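Local structure of plasmodium falciparum gamete antigen 27/25 (Plasmodium falciparum, 1N81) at residues Arg14-Ala25 and Asn60-Glu70. The protein is a gametocyte protein essential for the parasite's sexual development; its molecular role is not established, though it may dimerize. Sequence-based numbering, arbitrary orientation.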
loop_
_atom_site.group_PDB
_atom_site.type_symbol
_atom_site.label_atom_id
_atom_site.label_comp_id
_atom_site.label_asym_id
_atom_site.label_seq_id
_atom_site.Cartn_x
_atom_site.Cartn_y
_atom_site.Cartn_z
ATOM N N ARG A 14 7.595 -0.041 -10.916
ATOM C CA ARG A 14 7.918 -0.602 -9.599
ATOM C C ARG A 14 6.793 -0.314 -8.582
ATOM O O ARG A 14 6.433 -1.185 -7.784
ATOM C CB ARG A 14 9.208 -0.017 -9.031
ATOM C CG ARG A 14 9.558 -0.733 -7.754
ATOM C CD ARG A 14 10.789 -0.179 -7.051
ATOM N NE ARG A 14 11.358 -1.308 -6.363
ATOM C CZ ARG A 14 11.567 -1.356 -5.071
ATOM N NH1 ARG A 14 11.270 -0.312 -4.322
ATOM N NH2 ARG A 14 12.016 -2.464 -4.527
ATOM N N ILE A 15 6.262 0.902 -8.622
ATOM C CA ILE A 15 5.156 1.294 -7.744
ATOM C C ILE A 15 3.953 0.405 -8.075
ATOM O O ILE A 15 3.324 -0.186 -7.195
ATOM C CB ILE A 15 4.771 2.751 -7.986
ATOM C CG1 ILE A 15 5.844 3.671 -7.387
ATOM C CG2 ILE A 15 3.409 3.051 -7.370
ATOM C CD1 ILE A 15 5.814 3.719 -5.867
ATOM N N ARG A 16 3.672 0.282 -9.367
ATOM C CA ARG A 16 2.540 -0.521 -9.837
ATOM C C ARG A 16 2.632 -1.970 -9.365
ATOM O O ARG A 16 1.646 -2.521 -8.860
ATOM C CB ARG A 16 2.469 -0.425 -11.372
ATOM C CG ARG A 16 1.389 -1.216 -12.082
ATOM C CD ARG A 16 1.378 -0.796 -13.566
ATOM N NE ARG A 16 0.309 -1.420 -14.352
ATOM C CZ ARG A 16 -0.141 -0.949 -15.514
ATOM N NH1 ARG A 16 0.381 0.156 -16.033
ATOM N NH2 ARG A 16 -1.115 -1.582 -16.155
ATOM N N LYS A 17 3.805 -2.592 -9.524
ATOM C CA LYS A 17 3.966 -3.979 -9.090
ATOM C C LYS A 17 4.015 -4.183 -7.572
ATOM O O LYS A 17 3.341 -5.076 -7.040
ATOM C CB LYS A 17 5.211 -4.619 -9.721
ATOM C CG LYS A 17 5.073 -4.819 -11.241
ATOM C CD LYS A 17 6.383 -5.235 -11.871
ATOM C CE LYS A 17 6.283 -5.332 -13.381
ATOM N NZ LYS A 17 7.638 -5.525 -13.971
ATOM N N VAL A 18 4.805 -3.383 -6.867
ATOM C CA VAL A 18 4.883 -3.582 -5.426
ATOM C C VAL A 18 3.500 -3.252 -4.827
ATOM O O VAL A 18 3.025 -3.928 -3.915
ATOM C CB VAL A 18 5.996 -2.710 -4.782
ATOM C CG1 VAL A 18 6.133 -3.060 -3.289
ATOM C CG2 VAL A 18 7.319 -2.992 -5.465
ATOM N N GLY A 19 2.850 -2.223 -5.371
ATOM C CA GLY A 19 1.529 -1.893 -4.891
ATOM C C GLY A 19 0.604 -3.091 -5.130
ATOM O O GLY A 19 -0.071 -3.543 -4.212
ATOM N N ASP A 20 0.572 -3.627 -6.352
ATOM C CA ASP A 20 -0.298 -4.781 -6.615
ATOM C C ASP A 20 0.003 -5.939 -5.714
ATOM O O ASP A 20 -0.913 -6.600 -5.193
ATOM C CB ASP A 20 -0.217 -5.225 -8.086
ATOM C CG ASP A 20 -1.108 -4.376 -8.987
ATOM O OD1 ASP A 20 -1.877 -3.552 -8.432
ATOM O OD2 ASP A 20 -1.065 -4.527 -10.227
ATOM N N ILE A 21 1.286 -6.187 -5.506
ATOM C CA ILE A 21 1.701 -7.274 -4.647
ATOM C C ILE A 21 1.187 -7.155 -3.194
ATOM O O ILE A 21 0.569 -8.088 -2.660
ATOM C CB ILE A 21 3.234 -7.373 -4.630
ATOM C CG1 ILE A 21 3.714 -7.977 -5.963
ATOM C CG2 ILE A 21 3.698 -8.203 -3.445
ATOM C CD1 ILE A 21 5.172 -7.725 -6.248
ATOM N N GLU A 22 1.441 -6.003 -2.587
ATOM C CA GLU A 22 1.046 -5.708 -1.207
ATOM C C GLU A 22 -0.466 -5.687 -1.024
ATOM O O GLU A 22 -1.002 -6.290 -0.101
ATOM C CB GLU A 22 1.592 -4.327 -0.789
ATOM C CG GLU A 22 1.002 -3.798 0.538
ATOM C CD GLU A 22 1.887 -2.766 1.255
ATOM O OE1 GLU A 22 1.443 -2.202 2.285
ATOM O OE2 GLU A 22 3.025 -2.528 0.806
ATOM N N PHE A 23 -1.164 -4.997 -1.914
ATOM C CA PHE A 23 -2.596 -4.905 -1.736
ATOM C C PHE A 23 -3.371 -6.176 -2.079
ATOM O O PHE A 23 -4.372 -6.449 -1.438
ATOM C CB PHE A 23 -3.137 -3.658 -2.471
ATOM C CG PHE A 23 -2.794 -2.357 -1.772
ATOM C CD1 PHE A 23 -1.640 -1.643 -2.112
ATOM C CD2 PHE A 23 -3.566 -1.902 -0.706
ATOM C CE1 PHE A 23 -1.253 -0.491 -1.401
ATOM C CE2 PHE A 23 -3.189 -0.731 0.033
ATOM C CZ PHE A 23 -2.022 -0.024 -0.325
ATOM N N HIS A 24 -2.928 -6.960 -3.066
ATOM C CA HIS A 24 -3.640 -8.211 -3.355
ATOM C C HIS A 24 -3.307 -9.207 -2.270
ATOM O O HIS A 24 -4.158 -10.002 -1.848
ATOM C CB HIS A 24 -3.266 -8.781 -4.728
ATOM C CG HIS A 24 -3.959 -8.093 -5.861
ATOM N ND1 HIS A 24 -5.165 -8.532 -6.371
ATOM C CD2 HIS A 24 -3.666 -6.949 -6.531
ATOM C CE1 HIS A 24 -5.583 -7.688 -7.298
ATOM N NE2 HIS A 24 -4.693 -6.715 -7.416
ATOM N N ALA A 25 -2.075 -9.158 -1.777
ATOM C CA ALA A 25 -1.733 -10.080 -0.697
ATOM C C ALA A 25 -2.621 -9.724 0.516
ATOM O O ALA A 25 -3.085 -10.604 1.249
ATOM C CB ALA A 25 -0.227 -9.967 -0.319
ATOM N N ASN A 60 2.128 -13.556 -4.031
ATOM C CA ASN A 60 1.752 -12.460 -4.930
ATOM C C ASN A 60 2.935 -11.964 -5.735
ATOM O O ASN A 60 2.758 -11.534 -6.866
ATOM C CB ASN A 60 1.061 -11.319 -4.160
ATOM C CG ASN A 60 -0.428 -11.589 -3.974
ATOM O OD1 ASN A 60 -1.239 -11.215 -4.810
ATOM N ND2 ASN A 60 -0.780 -12.280 -2.899
ATOM N N GLN A 61 4.135 -12.022 -5.152
ATOM C CA GLN A 61 5.328 -11.642 -5.875
ATOM C C GLN A 61 5.453 -12.600 -7.082
ATOM O O GLN A 61 5.877 -12.230 -8.193
ATOM C CB GLN A 61 6.540 -11.819 -4.990
ATOM C CG GLN A 61 6.732 -10.722 -4.016
ATOM C CD GLN A 61 7.961 -10.930 -3.188
ATOM O OE1 GLN A 61 8.031 -11.861 -2.402
ATOM N NE2 GLN A 61 8.943 -10.064 -3.361
ATOM N N ASN A 62 5.081 -13.847 -6.847
ATOM C CA ASN A 62 5.126 -14.848 -7.901
ATOM C C ASN A 62 4.031 -14.524 -8.921
ATOM O O ASN A 62 4.293 -14.490 -10.121
ATOM C CB ASN A 62 4.907 -16.233 -7.304
ATOM C CG ASN A 62 5.287 -17.341 -8.262
ATOM O OD1 ASN A 62 6.156 -18.159 -7.964
ATOM N ND2 ASN A 62 4.647 -17.367 -9.420
ATOM N N ARG A 63 2.814 -14.257 -8.451
ATOM C CA ARG A 63 1.715 -13.920 -9.361
ATOM C C ARG A 63 1.996 -12.702 -10.244
ATOM O O ARG A 63 1.592 -12.661 -11.402
ATOM C CB ARG A 63 0.410 -13.672 -8.586
ATOM C CG ARG A 63 -0.750 -13.235 -9.482
ATOM C CD ARG A 63 -2.017 -12.839 -8.717
ATOM N NE ARG A 63 -3.000 -12.229 -9.620
ATOM C CZ ARG A 63 -4.159 -11.680 -9.248
ATOM N NH1 ARG A 63 -4.524 -11.655 -7.970
ATOM N NH2 ARG A 63 -4.954 -11.133 -10.165
ATOM N N TYR A 64 2.652 -11.686 -9.703
ATOM C CA TYR A 64 2.946 -10.521 -10.526
ATOM C C TYR A 64 4.360 -10.586 -11.070
ATOM O O TYR A 64 4.879 -9.589 -11.544
ATOM C CB TYR A 64 2.752 -9.208 -9.757
ATOM C CG TYR A 64 1.302 -8.965 -9.449
ATOM C CD1 TYR A 64 0.714 -9.509 -8.303
ATOM C CD2 TYR A 64 0.481 -8.283 -10.358
ATOM C CE1 TYR A 64 -0.664 -9.392 -8.072
ATOM C CE2 TYR A 64 -0.893 -8.157 -10.136
ATOM C CZ TYR A 64 -1.458 -8.719 -8.993
ATOM O OH TYR A 64 -2.809 -8.665 -8.787
ATOM N N ASN A 65 4.982 -11.763 -10.983
ATOM C CA ASN A 65 6.334 -11.963 -11.500
ATOM C C ASN A 65 7.270 -10.829 -11.136
ATOM O O ASN A 65 7.941 -10.272 -11.999
ATOM C CB ASN A 65 6.311 -12.081 -13.025
ATOM C CG ASN A 65 5.300 -13.071 -13.504
ATOM O OD1 ASN A 65 5.391 -14.264 -13.204
ATOM N ND2 ASN A 65 4.313 -12.590 -14.252
ATOM N N TYR A 66 7.331 -10.477 -9.865
ATOM C CA TYR A 66 8.213 -9.399 -9.476
ATOM C C TYR A 66 8.908 -9.820 -8.203
ATOM O O TYR A 66 8.304 -9.808 -7.121
ATOM C CB TYR A 66 7.405 -8.117 -9.262
ATOM C CG TYR A 66 8.287 -6.892 -9.137
ATOM C CD1 TYR A 66 8.906 -6.320 -10.264
ATOM C CD2 TYR A 66 8.574 -6.357 -7.893
ATOM C CE1 TYR A 66 9.800 -5.235 -10.131
ATOM C CE2 TYR A 66 9.464 -5.286 -7.746
ATOM C CZ TYR A 66 10.076 -4.728 -8.866
ATOM O OH TYR A 66 10.952 -3.674 -8.681
ATOM N N PHE A 67 10.178 -10.187 -8.326
ATOM C CA PHE A 67 10.950 -10.657 -7.183
ATOM C C PHE A 67 12.040 -9.709 -6.712
ATOM O O PHE A 67 12.906 -10.091 -5.930
ATOM C CB PHE A 67 11.538 -12.040 -7.499
ATOM C CG PHE A 67 10.497 -13.040 -7.929
ATOM C CD1 PHE A 67 10.106 -13.133 -9.257
ATOM C CD2 PHE A 67 9.848 -13.830 -6.984
ATOM C CE1 PHE A 67 9.072 -14.003 -9.640
ATOM C CE2 PHE A 67 8.819 -14.693 -7.352
ATOM C CZ PHE A 67 8.428 -14.781 -8.682
ATOM N N LEU A 68 11.976 -8.462 -7.160
ATOM C CA LEU A 68 12.962 -7.457 -6.790
ATOM C C LEU A 68 12.637 -6.692 -5.512
ATOM O O LEU A 68 12.725 -5.467 -5.467
ATOM C CB LEU A 68 13.132 -6.485 -7.953
ATOM C CG LEU A 68 14.236 -6.747 -9.000
ATOM C CD1 LEU A 68 14.804 -8.182 -8.948
ATOM C CD2 LEU A 68 13.675 -6.414 -10.356
ATOM N N ILE A 69 12.286 -7.401 -4.453
ATOM C CA ILE A 69 11.966 -6.709 -3.209
ATOM C C ILE A 69 12.956 -7.046 -2.093
ATOM O O ILE A 69 12.987 -8.181 -1.621
ATOM C CB ILE A 69 10.505 -7.029 -2.770
ATOM C CG1 ILE A 69 9.518 -6.529 -3.848
ATOM C CG2 ILE A 69 10.191 -6.342 -1.441
ATOM C CD1 ILE A 69 8.055 -6.825 -3.582
ATOM N N GLU A 70 13.766 -6.063 -1.678
ATOM C CA GLU A 70 14.754 -6.267 -0.601
ATOM C C GLU A 70 14.053 -6.726 0.682
ATOM O O GLU A 70 12.893 -6.394 0.914
ATOM C CB GLU A 70 15.524 -4.973 -0.286
ATOM C CG GLU A 70 16.501 -4.489 -1.366
ATOM C CD GLU A 70 15.965 -3.307 -2.190
ATOM O OE1 GLU A 70 15.493 -2.314 -1.586
ATOM O OE2 GLU A 70 16.020 -3.359 -3.443
HETATM O O HOH W 1 6.784 -8.538 -13.935
#
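A Schellman motif at the end of helix 50-63, with the loop after it, lays Tyr64 and Tyr66 against one flank of helix 13-35, on the way to helix 71-89. Asn65, with positive phi, is the C-prime residue of the motif, and Tyr66 N hydrogen-bonds to Gln61 O. Asp20 CB sits over one face of the Tyr64 ring, 3.8 Å from its centroid, in a CH-pi contact. The phenol then runs on to His24, whose imidazole carries Tyr64 OH over one face, the two rings inclined at 44°. Lys17 CB makes a similar CH-pi contact with one face of Tyr66, and Leu68 N lies over the opposite face. From there the Lys17 chain stretches out until NZ donates to a water 3.1 Å away, and that water donates in turn to Asn65 O. Ile21 packs against both tyrosines: chi1 (-74°) puts CG1 beside the backbone N and on Tyr64 CD1, and the near-anti chi2 (162°) carries CD1 on to Tyr66 CB at 3.8 Å and to Ile69 CD1. Val18, which also packs on Ile77 of helix 71-89, sets CG2 on Tyr66 CE2 and CG1 on Ile69 CD1. At the other end Arg14 crosses the Tyr66 phenol at about a right angle; NE gives a weak hydrogen bond to Tyr66 OH, while NH1 hydrogen-bonds to Val173 O. Arg14 NH2 donates to Leu68 O at 3.2 Å, the oxygen lying in the guanidinium plane.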